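Local coordinates for GTP pyrophosphokinase (Chlorobaculum tepidum, PDB 3IBW), which probably transfers pyrophosphate from ATP to GTP as a full-length enzyme, making the alarmone pppGpp, while the fragment described is its ACT domain, a likely regulatory module, at residues N16-T19 and N20-T23; G24-S27 and K28-T31; K58-T61 and L62-L66. The protein carries 1 engineered substitution. All coordinates share one frame; numbering follows the deposited sequence.

Contact 1: N16-T19 and N20-T23; sequences NGMT and NQIT. Engineered in segment 16-19: Asn16 (natural residue Ile).
The carbonyl of Thr19 is approached by Thr23 from opposite sides of its plane, each donor tilted about 30° from it: the hydroxyl OG1 donates to Thr19 O at 2.8 Å from one side, and Thr23 N donates to the same oxygen at 3.0 Å from the other. The carbonyl of Gly17 is used differently, for Gln21 N lies in its plane and donates to Gly17 O at 2.9 Å. At the flat amide of Gln21 the contact falls on the oxygen end, where OE1 sits 3.6 Å from the selenium SE of Met18, a selenomethionine. A water bound to that OE1 also donates to the backbone oxygen of Asn16, an engineered residue, and so ties the loop to the first turn.

This is a worked case of how a helix begins. Gly17 stands at the N-cap with a positive phi of 68°, a backbone shape that favours glycine, and its carbonyl starts the i to i+4 series that Met18 O continues by accepting from Ile22 N at 2.8 Å. Bends at chi2 and chi3 curl the Met18 side chain forward along the helix toward Ile22, bringing its methyl CE to 3.6 Å from Ile22 CG1. Thr23 reaches its acceptor because OG1 stands beside its own backbone N (chi1 -61°), so one residue grips Thr19 O with two bonds.

Thr19 OG1 turns to the second subunit and hydrogen-bonds Ile33 O there, while Thr23 packs on Ile36 of that subunit. Within the chain, Met18, Thr19 and Ile22 rest on Phe45 of strand 44-53, and Thr19 and Thr23 both meet Leu38 of strand 32-41, setting the start of helix 18-28 against the sheet beside the subunit interface.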
loop_
_atom_site.group_PDB
_atom_site.type_symbol
_atom_site.label_atom_id
_atom_site.label_comp_id
_atom_site.label_asym_id
_atom_site.label_seq_id
_atom_site.Cartn_x
_atom_site.Cartn_y
_atom_site.Cartn_z
ATOM N N ASN A 16 -16.510 0.301 -3.893
ATOM C CA ASN A 16 -16.061 0.519 -5.258
ATOM C C ASN A 16 -14.564 0.481 -5.564
ATOM O O ASN A 16 -14.065 1.337 -6.305
ATOM C CB ASN A 16 -16.592 1.912 -5.658
ATOM C CG ASN A 16 -18.037 2.177 -5.175
ATOM O OD1 ASN A 16 -18.320 3.187 -4.514
ATOM N ND2 ASN A 16 -18.946 1.271 -5.515
ATOM N N GLY A 17 -13.856 -0.483 -4.988
ATOM C CA GLY A 17 -12.429 -0.596 -5.225
ATOM C C GLY A 17 -11.563 0.521 -4.657
ATOM O O GLY A 17 -10.460 0.771 -5.145
HETATM N N MSE A 18 -12.048 1.188 -3.616
HETATM C CA MSE A 18 -11.310 2.294 -3.007
HETATM C C MSE A 18 -9.950 1.953 -2.384
HETATM O O MSE A 18 -9.012 2.745 -2.490
HETATM C CB MSE A 18 -12.178 2.980 -1.951
HETATM C CG MSE A 18 -13.228 3.936 -2.504
HETATM SE SE MSE A 18 -12.431 5.420 -3.462
HETATM C CE MSE A 18 -10.907 5.759 -2.328
ATOM N N THR A 19 -9.832 0.795 -1.736
ATOM C CA THR A 19 -8.557 0.433 -1.117
ATOM C C THR A 19 -7.510 0.248 -2.214
ATOM O O THR A 19 -6.372 0.701 -2.080
ATOM C CB THR A 19 -8.689 -0.832 -0.235
ATOM O OG1 THR A 19 -9.316 -1.877 -0.987
ATOM C CG2 THR A 19 -9.520 -0.518 1.021
ATOM N N ASN A 20 -7.890 -0.415 -3.302
ATOM C CA ASN A 20 -6.974 -0.590 -4.427
ATOM C C ASN A 20 -6.678 0.776 -5.061
ATOM O O ASN A 20 -5.541 1.051 -5.452
ATOM C CB ASN A 20 -7.583 -1.505 -5.495
ATOM C CG ASN A 20 -7.455 -2.971 -5.148
ATOM O OD1 ASN A 20 -6.815 -3.742 -5.869
ATOM N ND2 ASN A 20 -8.050 -3.365 -4.032
ATOM N N GLN A 21 -7.691 1.635 -5.172
ATOM C CA GLN A 21 -7.470 2.951 -5.767
ATOM C C GLN A 21 -6.479 3.786 -4.962
ATOM O O GLN A 21 -5.569 4.392 -5.532
ATOM C CB GLN A 21 -8.792 3.725 -5.914
ATOM C CG GLN A 21 -8.593 5.190 -6.311
ATOM C CD GLN A 21 -9.810 5.804 -6.983
ATOM O OE1 GLN A 21 -10.936 5.354 -6.787
ATOM N NE2 GLN A 21 -9.584 6.850 -7.775
ATOM N N ILE A 22 -6.638 3.805 -3.640
ATOM C CA ILE A 22 -5.755 4.598 -2.793
ATOM C C ILE A 22 -4.335 4.051 -2.773
ATOM O O ILE A 22 -3.363 4.810 -2.740
ATOM C CB ILE A 22 -6.312 4.702 -1.347
ATOM C CG1 ILE A 22 -7.436 5.745 -1.301
ATOM C CG2 ILE A 22 -5.210 5.106 -0.385
ATOM C CD1 ILE A 22 -7.016 7.129 -1.782
ATOM N N THR A 23 -4.219 2.731 -2.798
ATOM C CA THR A 23 -2.911 2.105 -2.802
ATOM C C THR A 23 -2.216 2.454 -4.128
ATOM O O THR A 23 -1.006 2.663 -4.159
ATOM C CB THR A 23 -3.030 0.575 -2.631
ATOM O OG1 THR A 23 -3.647 0.283 -1.366
ATOM C CG2 THR A 23 -1.650 -0.072 -2.661
HETATM O O HOH W 1 -12.427 3.366 -6.661
#

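Contact 2: G24-S27 and K28-T31; sequences GVIS and KFDT
Ser27 and Lys28 both donate to the carbonyl oxygen of Gly24, so one oxygen takes two donors near the C-terminal end of helix 18-28. Ser27 OG reaches Gly24 O at 2.7 Å and Lys28 N reaches it at 3.1 Å, from the same face of the carbonyl; OG can bend back because it stands between its own backbone N and carbonyl carbon (chi1 69°). Lys28 N adds a weak bond to Val25 O. One residue on, the spacing shortens: Phe29 N donates to Ile26 O at 3.1 Å from well above the carbonyl plane, 66° out of it.

The aromatic contacts gather on the ring of Phe29. A CH-pi contact brings Ile26 CA over one face, 3.9 Å from the centroid, and Val25 O lies over that same face near the rim.

Apolar contacts complete the set: Val25 CG1 meets Phe29 CE1 at 3.9 Å, and Ile26 CG1 meets Phe29 CE2 at 4.1 Å. Leu62 and Leu66 of helix 56-67 and Leu49 of strand 44-53 also pack against the ring. A serine here would probably strip Ile26 CA of its aromatic cover and open a gap toward Leu62 and Leu66.

Chemically, Gly24 O is thus held by a hydroxyl and an N-H, and Ile26 O by the N-H of Phe29, while the Phe29 ring lies between the last turn and the apolar side chains of Leu49, Leu62 and Leu66.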
loop_
_atom_site.group_PDB
_atom_site.type_symbol
_atom_site.label_atom_id
_atom_site.label_comp_id
_atom_site.label_asym_id
_atom_site.label_seq_id
_atom_site.Cartn_x
_atom_site.Cartn_y
_atom_site.Cartn_z
ATOM N N GLY A 24 -2.987 2.534 -5.212
ATOM C CA GLY A 24 -2.421 2.882 -6.508
ATOM C C GLY A 24 -1.890 4.311 -6.548
ATOM O O GLY A 24 -0.827 4.574 -7.113
ATOM N N VAL A 25 -2.637 5.239 -5.950
ATOM C CA VAL A 25 -2.250 6.650 -5.889
ATOM C C VAL A 25 -0.941 6.783 -5.121
ATOM O O VAL A 25 -0.035 7.516 -5.526
ATOM C CB VAL A 25 -3.333 7.492 -5.160
ATOM C CG1 VAL A 25 -2.808 8.898 -4.878
ATOM C CG2 VAL A 25 -4.593 7.556 -6.009
ATOM N N ILE A 26 -0.853 6.071 -4.004
ATOM C CA ILE A 26 0.342 6.097 -3.166
ATOM C C ILE A 26 1.557 5.531 -3.913
ATOM O O ILE A 26 2.649 6.093 -3.851
ATOM C CB ILE A 26 0.119 5.279 -1.873
ATOM C CG1 ILE A 26 -0.895 5.999 -0.977
ATOM C CG2 ILE A 26 1.444 5.080 -1.137
ATOM C CD1 ILE A 26 -1.377 5.164 0.189
ATOM N N SER A 27 1.361 4.424 -4.625
ATOM C CA SER A 27 2.455 3.805 -5.362
ATOM C C SER A 27 3.000 4.749 -6.432
ATOM O O SER A 27 4.204 4.776 -6.686
ATOM C CB SER A 27 1.992 2.481 -5.995
ATOM O OG SER A 27 1.071 2.684 -7.050
ATOM N N LYS A 28 2.116 5.535 -7.046
ATOM C CA LYS A 28 2.534 6.468 -8.087
ATOM C C LYS A 28 3.247 7.712 -7.556
ATOM O O LYS A 28 3.829 8.479 -8.323
ATOM C CB LYS A 28 1.339 6.821 -8.981
ATOM C CG LYS A 28 0.935 5.651 -9.882
ATOM C CD LYS A 28 -0.337 5.947 -10.662
ATOM C CE LYS A 28 -0.863 4.681 -11.327
ATOM N NZ LYS A 28 -2.321 4.754 -11.640
ATOM N N PHE A 29 3.203 7.906 -6.243
ATOM C CA PHE A 29 3.906 9.025 -5.613
ATOM C C PHE A 29 5.408 8.966 -5.918
ATOM O O PHE A 29 6.000 7.885 -6.000
ATOM C CB PHE A 29 3.814 8.953 -4.089
ATOM C CG PHE A 29 2.519 9.428 -3.522
ATOM C CD1 PHE A 29 1.658 10.196 -4.288
ATOM C CD2 PHE A 29 2.180 9.154 -2.196
ATOM C CE1 PHE A 29 0.458 10.665 -3.763
ATOM C CE2 PHE A 29 0.980 9.621 -1.659
ATOM C CZ PHE A 29 0.124 10.385 -2.445
ATOM N N ASP A 30 6.018 10.134 -6.065
ATOM C CA ASP A 30 7.452 10.231 -6.303
ATOM C C ASP A 30 8.144 10.384 -4.930
ATOM O O ASP A 30 8.721 11.434 -4.632
ATOM C CB ASP A 30 7.754 11.448 -7.192
ATOM C CG ASP A 30 9.244 11.676 -7.403
ATOM O OD1 ASP A 30 9.965 10.707 -7.730
ATOM O OD2 ASP A 30 9.688 12.833 -7.244
ATOM N N THR A 31 8.062 9.347 -4.091
ATOM C CA THR A 31 8.708 9.359 -2.773
ATOM C C THR A 31 9.083 7.964 -2.255
ATOM O O THR A 31 8.703 6.935 -2.815
ATOM C CB THR A 31 7.842 10.045 -1.661
ATOM O OG1 THR A 31 6.632 9.308 -1.460
ATOM C CG2 THR A 31 7.515 11.485 -2.031
#

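Contact 3: K58-T61 and L62-L66; sequences KLTT and LMDKL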
loop_
_atom_site.group_PDB
_atom_site.type_symbol
_atom_site.label_atom_id
_atom_site.label_comp_id
_atom_site.label_asym_id
_atom_site.label_seq_id
_atom_site.Cartn_x
_atom_site.Cartn_y
_atom_site.Cartn_z
ATOM N N LYS A 58 6.125 19.726 -0.921
ATOM C CA LYS A 58 5.938 18.454 -1.617
ATOM C C LYS A 58 4.915 17.586 -0.880
ATOM O O LYS A 58 4.026 16.990 -1.495
ATOM C CB LYS A 58 7.265 17.701 -1.728
ATOM C CG LYS A 58 7.146 16.378 -2.458
ATOM C CD LYS A 58 6.677 16.580 -3.887
ATOM C CE LYS A 58 6.268 15.262 -4.507
ATOM N NZ LYS A 58 6.853 14.119 -3.754
ATOM N N LEU A 59 5.048 17.520 0.442
ATOM C CA LEU A 59 4.133 16.738 1.272
ATOM C C LEU A 59 2.694 17.208 1.055
ATOM O O LEU A 59 1.779 16.402 0.897
ATOM C CB LEU A 59 4.512 16.892 2.751
ATOM C CG LEU A 59 3.622 16.216 3.802
ATOM C CD1 LEU A 59 3.564 14.711 3.556
ATOM C CD2 LEU A 59 4.171 16.517 5.192
ATOM N N THR A 60 2.502 18.522 1.040
ATOM C CA THR A 60 1.178 19.094 0.841
ATOM C C THR A 60 0.573 18.657 -0.499
ATOM O O THR A 60 -0.625 18.365 -0.572
ATOM C CB THR A 60 1.249 20.636 0.927
ATOM O OG1 THR A 60 1.685 21.004 2.242
ATOM C CG2 THR A 60 -0.116 21.266 0.663
ATOM N N THR A 61 1.392 18.588 -1.548
ATOM C CA THR A 61 0.895 18.181 -2.863
ATOM C C THR A 61 0.465 16.712 -2.881
ATOM O O THR A 61 -0.476 16.347 -3.586
ATOM C CB THR A 61 1.947 18.411 -3.977
ATOM O OG1 THR A 61 3.007 17.457 -3.857
ATOM C CG2 THR A 61 2.521 19.804 -3.872
ATOM N N LEU A 62 1.146 15.864 -2.115
ATOM C CA LEU A 62 0.770 14.453 -2.066
ATOM C C LEU A 62 -0.547 14.322 -1.292
ATOM O O LEU A 62 -1.416 13.535 -1.671
ATOM C CB LEU A 62 1.863 13.620 -1.378
ATOM C CG LEU A 62 3.284 13.737 -1.954
ATOM C CD1 LEU A 62 4.243 12.859 -1.143
ATOM C CD2 LEU A 62 3.292 13.334 -3.423
HETATM N N MSE A 63 -0.702 15.089 -0.213
HETATM C CA MSE A 63 -1.934 15.025 0.567
HETATM C C MSE A 63 -3.109 15.569 -0.243
HETATM O O MSE A 63 -4.217 15.039 -0.159
HETATM C CB MSE A 63 -1.770 15.788 1.882
HETATM C CG MSE A 63 -0.750 15.142 2.801
HETATM SE SE MSE A 63 -0.832 15.878 4.576
HETATM C CE MSE A 63 -0.016 17.583 4.247
ATOM N N ASP A 64 -2.868 16.617 -1.034
ATOM C CA ASP A 64 -3.919 17.194 -1.874
ATOM C C ASP A 64 -4.387 16.182 -2.935
ATOM O O ASP A 64 -5.579 16.095 -3.219
ATOM C CB ASP A 64 -3.428 18.488 -2.536
ATOM C CG ASP A 64 -3.369 19.650 -1.559
ATOM O OD1 ASP A 64 -3.853 19.498 -0.415
ATOM O OD2 ASP A 64 -2.854 20.722 -1.935
ATOM N N LYS A 65 -3.455 15.426 -3.514
ATOM C CA LYS A 65 -3.788 14.398 -4.504
ATOM C C LYS A 65 -4.707 13.340 -3.881
ATOM O O LYS A 65 -5.679 12.905 -4.495
ATOM C CB LYS A 65 -2.526 13.697 -5.010
ATOM C CG LYS A 65 -1.828 14.405 -6.155
ATOM C CD LYS A 65 -1.120 13.401 -7.058
ATOM C CE LYS A 65 -2.112 12.605 -7.909
ATOM N NZ LYS A 65 -2.185 13.094 -9.320
ATOM N N LEU A 66 -4.387 12.920 -2.663
ATOM C CA LEU A 66 -5.194 11.927 -1.961
ATOM C C LEU A 66 -6.561 12.483 -1.565
ATOM O O LEU A 66 -7.564 11.777 -1.648
ATOM C CB LEU A 66 -4.472 11.458 -0.698
ATOM C CG LEU A 66 -3.245 10.568 -0.916
ATOM C CD1 LEU A 66 -2.340 10.620 0.300
ATOM C CD2 LEU A 66 -3.694 9.141 -1.197
#
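Helix 56-67, the second helix of the ACT-domain alpha/beta sandwich, supplies both halves of this contact, and Lys58 and Leu62 show its one-turn logic well. Leu62 N donates to Lys58 O at 3.2 Å, and Thr61 OG1 donates to the same oxygen at 2.6 Å, so that one carbonyl holds two donors. The next three residues continue the i to i+4 pattern: Met63 N bonds Leu59 O, Asp64 N bonds Thr60 O and Lys65 N bonds Thr61 O.

The Lys58 chain leaves with CG anti to the backbone N (chi1 -179°) and then bends at chi2 (61°), which carries its end across the Leu62 branches; NZ comes to 3.7 Å from Leu62 CD2. This ammonium also makes a weak hydrogen bond to Asp30 O. Elsewhere on the helix the methyl CE of selenomethionine Met63 touches Leu59 CG at 3.9 Å. Thr60 and Asp64 run alongside each other, with Thr60 CG2 3.8 Å from Asp64 OD2, but their polar ends turn to other partners: Thr60 OG1 to Thr56 O, Asp64 OD1 to Arg67 in a salt bridge.

The chemistry is that of an amphipathic helix. Leu59 and Met63 pair on the side that meets strands 4-13 and 72-78, and Leu62 rests on Ile51 with the Lys58 ammonium beside it, while the Arg67 partner of Asp64 would be expected to offset the charge of its carboxylate.

From the N terminus, strand 4-13 leads to contact 1, which opens helix 18-28; contact 2 follows without a break and ends it, leading into strand 32-41. Strand 44-53 comes next, and then contact 3, on helix 56-67. All three are local turns in series: none encloses or crosses another. The long-range ties lie between them. Ile22 CD1 of contact 1 packs on Leu66 CD2 of contact 3 at 3.9 Å and joins the two helices, whereas Thr31 CG2 of contact 2 meets Leu62 CD1 of contact 3 at 3.7 Å and ties the loop before strand 32-41 to helix 56-67. Contacts 1 and 2 also touch the second subunit, which contact 3 does not.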